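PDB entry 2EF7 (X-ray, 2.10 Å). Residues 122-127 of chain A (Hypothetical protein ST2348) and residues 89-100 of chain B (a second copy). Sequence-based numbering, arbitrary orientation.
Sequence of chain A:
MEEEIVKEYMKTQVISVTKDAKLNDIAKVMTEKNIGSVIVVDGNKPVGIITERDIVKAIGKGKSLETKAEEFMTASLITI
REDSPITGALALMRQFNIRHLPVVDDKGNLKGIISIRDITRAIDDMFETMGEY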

ATOM      1  N   ALA A 122       1.697  -1.120  12.055  1.00 32.84           N
ATOM      2  CA  ALA A 122       1.618  -1.488  13.462  1.00 34.42           C
ATOM      3  C   ALA A 122       0.214  -2.013  13.780  1.00 35.54           C
ATOM      4  O   ALA A 122       0.049  -2.929  14.594  1.00 34.29           O
ATOM      5  N   ILE A 123      -0.796  -1.433  13.141  1.00 31.89           N
ATOM      6  CA  ILE A 123      -2.162  -1.879  13.372  1.00 35.86           C
ATOM      7  C   ILE A 123      -2.286  -3.284  12.803  1.00 39.61           C
ATOM      8  O   ILE A 123      -2.755  -4.201  13.481  1.00 41.97           O
ATOM      9  N   ASP A 124      -1.847  -3.455  11.561  1.00 41.55           N
ATOM     10  CA  ASP A 124      -1.894  -4.765  10.922  1.00 43.58           C
ATOM     11  C   ASP A 124      -1.153  -5.803  11.750  1.00 42.50           C
ATOM     12  O   ASP A 124      -1.625  -6.926  11.927  1.00 44.11           O
ATOM     13  N   ASP A 125       0.009  -5.421  12.259  1.00 40.15           N
ATOM     14  CA  ASP A 125       0.807  -6.324  13.068  1.00 40.01           C
ATOM     15  C   ASP A 125       0.064  -6.865  14.281  1.00 44.17           C
ATOM     16  O   ASP A 125      -0.158  -8.065  14.387  1.00 44.53           O
HETATM   17  N   MSE A 126      -0.317  -5.982  15.197  1.00 44.46           N
HETATM   18  CA  MSE A 126      -1.003  -6.417  16.405  1.00 47.58           C
HETATM   19  C   MSE A 126      -2.302  -7.165  16.145  1.00 45.33           C
HETATM   20  O   MSE A 126      -2.856  -7.770  17.059  1.00 45.43           O
ATOM     21  N   PHE A 127      -2.790  -7.123  14.910  1.00 43.16           N
ATOM     22  CA  PHE A 127      -4.029  -7.816  14.566  1.00 47.65           C
ATOM     23  C   PHE A 127      -3.807  -8.982  13.597  1.00 49.71           C
ATOM     24  O   PHE A 127      -4.808  -9.518  13.079  1.00 58.05           O
TER
ATOM     25  N   ALA B  89     -13.172   3.169  18.257  1.00 30.47           N
ATOM     26  CA  ALA B  89     -13.413   1.776  17.921  1.00 30.10           C
ATOM     27  C   ALA B  89     -12.088   1.032  17.985  1.00 28.25           C
ATOM     28  O   ALA B  89     -12.007  -0.070  18.521  1.00 29.67           O
ATOM     29  N   LEU B  90     -11.045   1.648  17.440  1.00 27.45           N
ATOM     30  CA  LEU B  90      -9.722   1.036  17.440  1.00 30.45           C
ATOM     31  C   LEU B  90      -9.267   0.687  18.852  1.00 22.58           C
ATOM     32  O   LEU B  90      -8.735  -0.400  19.084  1.00 24.15           O
ATOM     33  N   ALA B  91      -9.485   1.607  19.789  1.00 24.81           N
ATOM     34  CA  ALA B  91      -9.092   1.399  21.181  1.00 30.17           C
ATOM     35  C   ALA B  91      -9.778   0.196  21.829  1.00 29.59           C
ATOM     36  O   ALA B  91      -9.150  -0.570  22.551  1.00 31.49           O
ATOM     37  N   LEU B  92     -11.073   0.041  21.579  1.00 27.94           N
ATOM     38  CA  LEU B  92     -11.825  -1.069  22.142  1.00 25.73           C
ATOM     39  C   LEU B  92     -11.377  -2.410  21.540  1.00 27.65           C
ATOM     40  O   LEU B  92     -11.216  -3.398  22.255  1.00 25.96           O
HETATM   41  N   MSE B  93     -11.181  -2.446  20.225  1.00 24.60           N
HETATM   42  CA  MSE B  93     -10.744  -3.671  19.565  1.00 26.97           C
HETATM   43  C   MSE B  93      -9.424  -4.134  20.136  1.00 26.96           C
HETATM   44  O   MSE B  93      -9.204  -5.327  20.297  1.00 30.18           O
ATOM     45  N   ARG B  94      -8.550  -3.172  20.424  1.00 27.56           N
ATOM     46  CA  ARG B  94      -7.241  -3.447  20.994  1.00 26.81           C
ATOM     47  C   ARG B  94      -7.359  -3.946  22.423  1.00 29.64           C
ATOM     48  O   ARG B  94      -6.804  -4.991  22.775  1.00 29.05           O
ATOM     49  N   GLN B  95      -8.088  -3.197  23.246  1.00 27.27           N
ATOM     50  CA  GLN B  95      -8.262  -3.551  24.647  1.00 28.17           C
ATOM     51  C   GLN B  95      -8.960  -4.880  24.858  1.00 27.30           C
ATOM     52  O   GLN B  95      -8.616  -5.607  25.778  1.00 25.97           O
ATOM     53  N   PHE B  96      -9.938  -5.203  24.015  1.00 25.58           N
ATOM     54  CA  PHE B  96     -10.666  -6.459  24.170  1.00 26.06           C
ATOM     55  C   PHE B  96     -10.209  -7.568  23.220  1.00 32.67           C
ATOM     56  O   PHE B  96     -10.807  -8.642  23.187  1.00 29.69           O
ATOM     57  N   ASN B  97      -9.144  -7.308  22.461  1.00 27.80           N
ATOM     58  CA  ASN B  97      -8.596  -8.289  21.519  1.00 32.03           C
ATOM     59  C   ASN B  97      -9.610  -8.859  20.533  1.00 30.40           C
ATOM     60  O   ASN B  97      -9.799 -10.074  20.477  1.00 29.37           O
ATOM     61  N   ILE B  98     -10.263  -7.994  19.762  1.00 30.97           N
ATOM     62  CA  ILE B  98     -11.237  -8.449  18.771  1.00 30.85           C
ATOM     63  C   ILE B  98     -11.098  -7.660  17.477  1.00 29.78           C
ATOM     64  O   ILE B  98     -10.793  -6.464  17.486  1.00 32.11           O
ATOM     65  N   ARG B  99     -11.329  -8.338  16.363  1.00 23.42           N
ATOM     66  CA  ARG B  99     -11.201  -7.712  15.056  1.00 33.31           C
ATOM     67  C   ARG B  99     -12.497  -7.103  14.536  1.00 31.83           C
ATOM     68  O   ARG B  99     -12.492  -6.434  13.503  1.00 30.17           O
ATOM     69  N   HIS B 100     -13.598  -7.333  15.247  1.00 27.81           N
ATOM     70  CA  HIS B 100     -14.901  -6.808  14.844  1.00 30.56           C
ATOM     71  C   HIS B 100     -15.678  -6.241  16.033  1.00 31.05           C
ATOM     72  O   HIS B 100     -15.532  -6.708  17.160  1.00 33.34           O
TER

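What fills the centre of this contact? F127(A) does, and it has the largest covered area of any residue here. Its CA-to-CB bond points toward chain B, and with chi1 near -76° (m), the ring lies against L90(B), M93(B), R94(B) and I98(B). F127(A) CE2 lies 4.1 Å from L90(B) CD1, and F127(A) CZ lies 4.0 Å from M93(B) CB. Backbone completes the pocket: F127(A) CE1 is 4.0 Å from M93(B) O and 3.7 Å from I98(B) O, while F127(A) CZ is 4.0 Å from R94(B) N. M93(B) O and R94(B) N sit at the ring edge, and each is already engaged within its own chain, in hydrogen bonds with I98(B) N and L90(B) O, respectively.

How do the neighbouring aliphatic chains extend this centre? I123(A), m at both chi1 and chi2, and L90(B), t then p, start sideways, but their ends come nearer, so that I123(A) CD1 meets L90(B) CD2 at 3.9 Å. M93(B) begins toward chain A, but its selenium end leads away, leaving CB as its closest side-chain contact with the phenyl ring.

What lies beside F127(A) in the sequence of chain A? The CA-to-CB bond of selenomethionine M126(A) points toward chain B; with chi angles p, t, p, its SE lies 4.3 Å from R94(B) CD. This is a loose contact with the aliphatic part of the arginine, whose end leads away; its NH1 is hydrogen-bonded elsewhere in the structure.

Where does the contact become polar? R99(B), with chi1 m, chi2 t and chi3 p, brings its guanidinium to the backbone of F127(A). R99(B) NH2 comes 2.7 Å from F127(A) O, but the angle is too poor for a hydrogen bond. R99(B) NH2 also lies 3.4 Å from F127(A) CB. No hydrogen bond joins the two stretches.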

ATOM      1  CB  ALA A 122       1.935  -0.278  14.340  1.00 30.54           C
ATOM      2  CB  ILE A 123      -3.187  -0.945  12.692  1.00 31.35           C
ATOM      3  CG1 ILE A 123      -3.071   0.459  13.284  1.00 31.80           C
ATOM      4  CG2 ILE A 123      -4.604  -1.482  12.892  1.00 33.64           C
ATOM      5  CD1 ILE A 123      -3.213   0.488  14.782  1.00 38.18           C
ATOM      6  CB  ASP A 124      -1.284  -4.700   9.529  1.00 50.28           C
ATOM      7  CG  ASP A 124      -2.271  -4.228   8.494  1.00 58.91           C
ATOM      8  OD1 ASP A 124      -2.906  -3.175   8.715  1.00 63.85           O
ATOM      9  OD2 ASP A 124      -2.413  -4.913   7.460  1.00 72.21           O
ATOM     10  CB  ASP A 125       2.088  -5.634  13.539  1.00 44.76           C
ATOM     11  CG  ASP A 125       3.141  -5.546  12.449  1.00 50.65           C
ATOM     12  OD1 ASP A 125       4.270  -5.117  12.770  1.00 49.81           O
ATOM     13  OD2 ASP A 125       2.847  -5.902  11.284  1.00 49.47           O
HETATM   14  CB  MSE A 126      -1.287  -5.232  17.322  1.00 56.56           C
HETATM   15  CG  MSE A 126      -2.461  -4.382  16.903  1.00 68.98           C
HETATM   16 SE   MSE A 126      -2.842  -3.049  18.245  1.00 91.65          SE
HETATM   17  CE  MSE A 126      -1.601  -1.691  17.645  1.00 71.75           C
ATOM     18  CB  PHE A 127      -5.034  -6.816  13.980  1.00 42.71           C
ATOM     19  CG  PHE A 127      -5.685  -5.930  15.018  1.00 46.26           C
ATOM     20  CD1 PHE A 127      -6.658  -6.440  15.876  1.00 44.48           C
ATOM     21  CD2 PHE A 127      -5.309  -4.597  15.156  1.00 43.49           C
ATOM     22  CE1 PHE A 127      -7.248  -5.636  16.854  1.00 39.97           C
ATOM     23  CE2 PHE A 127      -5.888  -3.780  16.132  1.00 38.36           C
ATOM     24  CZ  PHE A 127      -6.860  -4.302  16.984  1.00 46.42           C
TER
ATOM     25  CB  ALA B  89     -14.005   1.666  16.523  1.00 26.33           C
ATOM     26  CB  LEU B  90      -8.697   1.969  16.786  1.00 28.80           C
ATOM     27  CG  LEU B  90      -7.261   1.430  16.730  1.00 28.27           C
ATOM     28  CD1 LEU B  90      -7.230   0.096  15.991  1.00 25.53           C
ATOM     29  CD2 LEU B  90      -6.364   2.446  16.049  1.00 25.26           C
ATOM     30  CB  ALA B  91      -9.370   2.656  21.991  1.00 27.01           C
ATOM     31  CB  LEU B  92     -13.329  -0.860  21.908  1.00 25.55           C
ATOM     32  CG  LEU B  92     -14.028   0.239  22.715  1.00 30.11           C
ATOM     33  CD1 LEU B  92     -15.489   0.309  22.311  1.00 35.13           C
ATOM     34  CD2 LEU B  92     -13.904  -0.055  24.216  1.00 28.60           C
HETATM   35  CB  MSE B  93     -10.589  -3.453  18.064  1.00 28.82           C
HETATM   36  CG  MSE B  93     -11.898  -3.476  17.295  1.00 46.43           C
HETATM   37 SE   MSE B  93     -11.650  -3.020  15.431  1.00 50.45          SE
HETATM   38  CE  MSE B  93     -12.249  -1.188  15.514  1.00 45.47           C
ATOM     39  CB  ARG B  94      -6.379  -2.186  20.983  1.00 29.22           C
ATOM     40  CG  ARG B  94      -5.101  -2.325  21.815  1.00 37.78           C
ATOM     41  CD  ARG B  94      -4.232  -1.071  21.783  1.00 31.06           C
ATOM     42  NE  ARG B  94      -4.771   0.051  22.554  1.00 27.65           N
ATOM     43  CZ  ARG B  94      -4.918   0.063  23.877  1.00 34.71           C
ATOM     44  NH1 ARG B  94      -4.577  -0.994  24.605  1.00 28.19           N
ATOM     45  NH2 ARG B  94      -5.377   1.152  24.482  1.00 24.35           N
ATOM     46  CB  GLN B  95      -9.041  -2.464  25.386  1.00 30.95           C
ATOM     47  CG  GLN B  95      -8.369  -1.104  25.399  1.00 30.58           C
ATOM     48  CD  GLN B  95      -9.193  -0.091  26.151  1.00 34.78           C
ATOM     49  OE1 GLN B  95     -10.403  -0.002  25.950  1.00 33.96           O
ATOM     50  NE2 GLN B  95      -8.547   0.681  27.024  1.00 27.38           N
ATOM     51  CB  PHE B  96     -12.171  -6.207  24.016  1.00 30.51           C
ATOM     52  CG  PHE B  96     -12.775  -5.445  25.168  1.00 25.55           C
ATOM     53  CD1 PHE B  96     -13.267  -6.118  26.281  1.00 32.41           C
ATOM     54  CD2 PHE B  96     -12.806  -4.058  25.161  1.00 25.99           C
ATOM     55  CE1 PHE B  96     -13.777  -5.417  27.372  1.00 35.18           C
ATOM     56  CE2 PHE B  96     -13.314  -3.349  26.242  1.00 24.13           C
ATOM     57  CZ  PHE B  96     -13.801  -4.028  27.350  1.00 21.20           C
ATOM     58  CB  ASN B  97      -7.954  -9.465  22.264  1.00 31.11           C
ATOM     59  CG  ASN B  97      -6.905  -9.025  23.267  1.00 40.79           C
ATOM     60  OD1 ASN B  97      -6.031  -8.218  22.957  1.00 42.52           O
ATOM     61  ND2 ASN B  97      -6.985  -9.565  24.480  1.00 45.31           N
ATOM     62  CB  ILE B  98     -12.696  -8.318  19.274  1.00 37.61           C
ATOM     63  CG1 ILE B  98     -12.915  -6.923  19.862  1.00 31.15           C
ATOM     64  CG2 ILE B  98     -13.017  -9.446  20.269  1.00 35.49           C
ATOM     65  CD1 ILE B  98     -14.284  -6.721  20.456  1.00 40.02           C
ATOM     66  CB  ARG B  99     -10.669  -8.733  14.050  1.00 32.47           C
ATOM     67  CG  ARG B  99      -9.269  -9.227  14.369  1.00 46.98           C
ATOM     68  CD  ARG B  99      -8.885 -10.419  13.502  1.00 52.46           C
ATOM     69  NE  ARG B  99      -8.954 -10.123  12.073  1.00 61.57           N
ATOM     70  CZ  ARG B  99      -8.128  -9.301  11.432  1.00 64.78           C
ATOM     71  NH1 ARG B  99      -8.273  -9.097  10.129  1.00 62.52           N
ATOM     72  NH2 ARG B  99      -7.152  -8.687  12.088  1.00 67.36           N
ATOM     73  CB  HIS B 100     -15.733  -7.909  14.178  1.00 31.79           C
ATOM     74  CG  HIS B 100     -15.043  -8.578  13.033  1.00 33.58           C
ATOM     75  ND1 HIS B 100     -14.129  -9.594  13.206  1.00 33.81           N
ATOM     76  CD2 HIS B 100     -15.096  -8.342  11.700  1.00 32.34           C
ATOM     77  CE1 HIS B 100     -13.646  -9.955  12.030  1.00 36.65           C
ATOM     78  NE2 HIS B 100     -14.217  -9.211  11.100  1.00 34.64           N
TER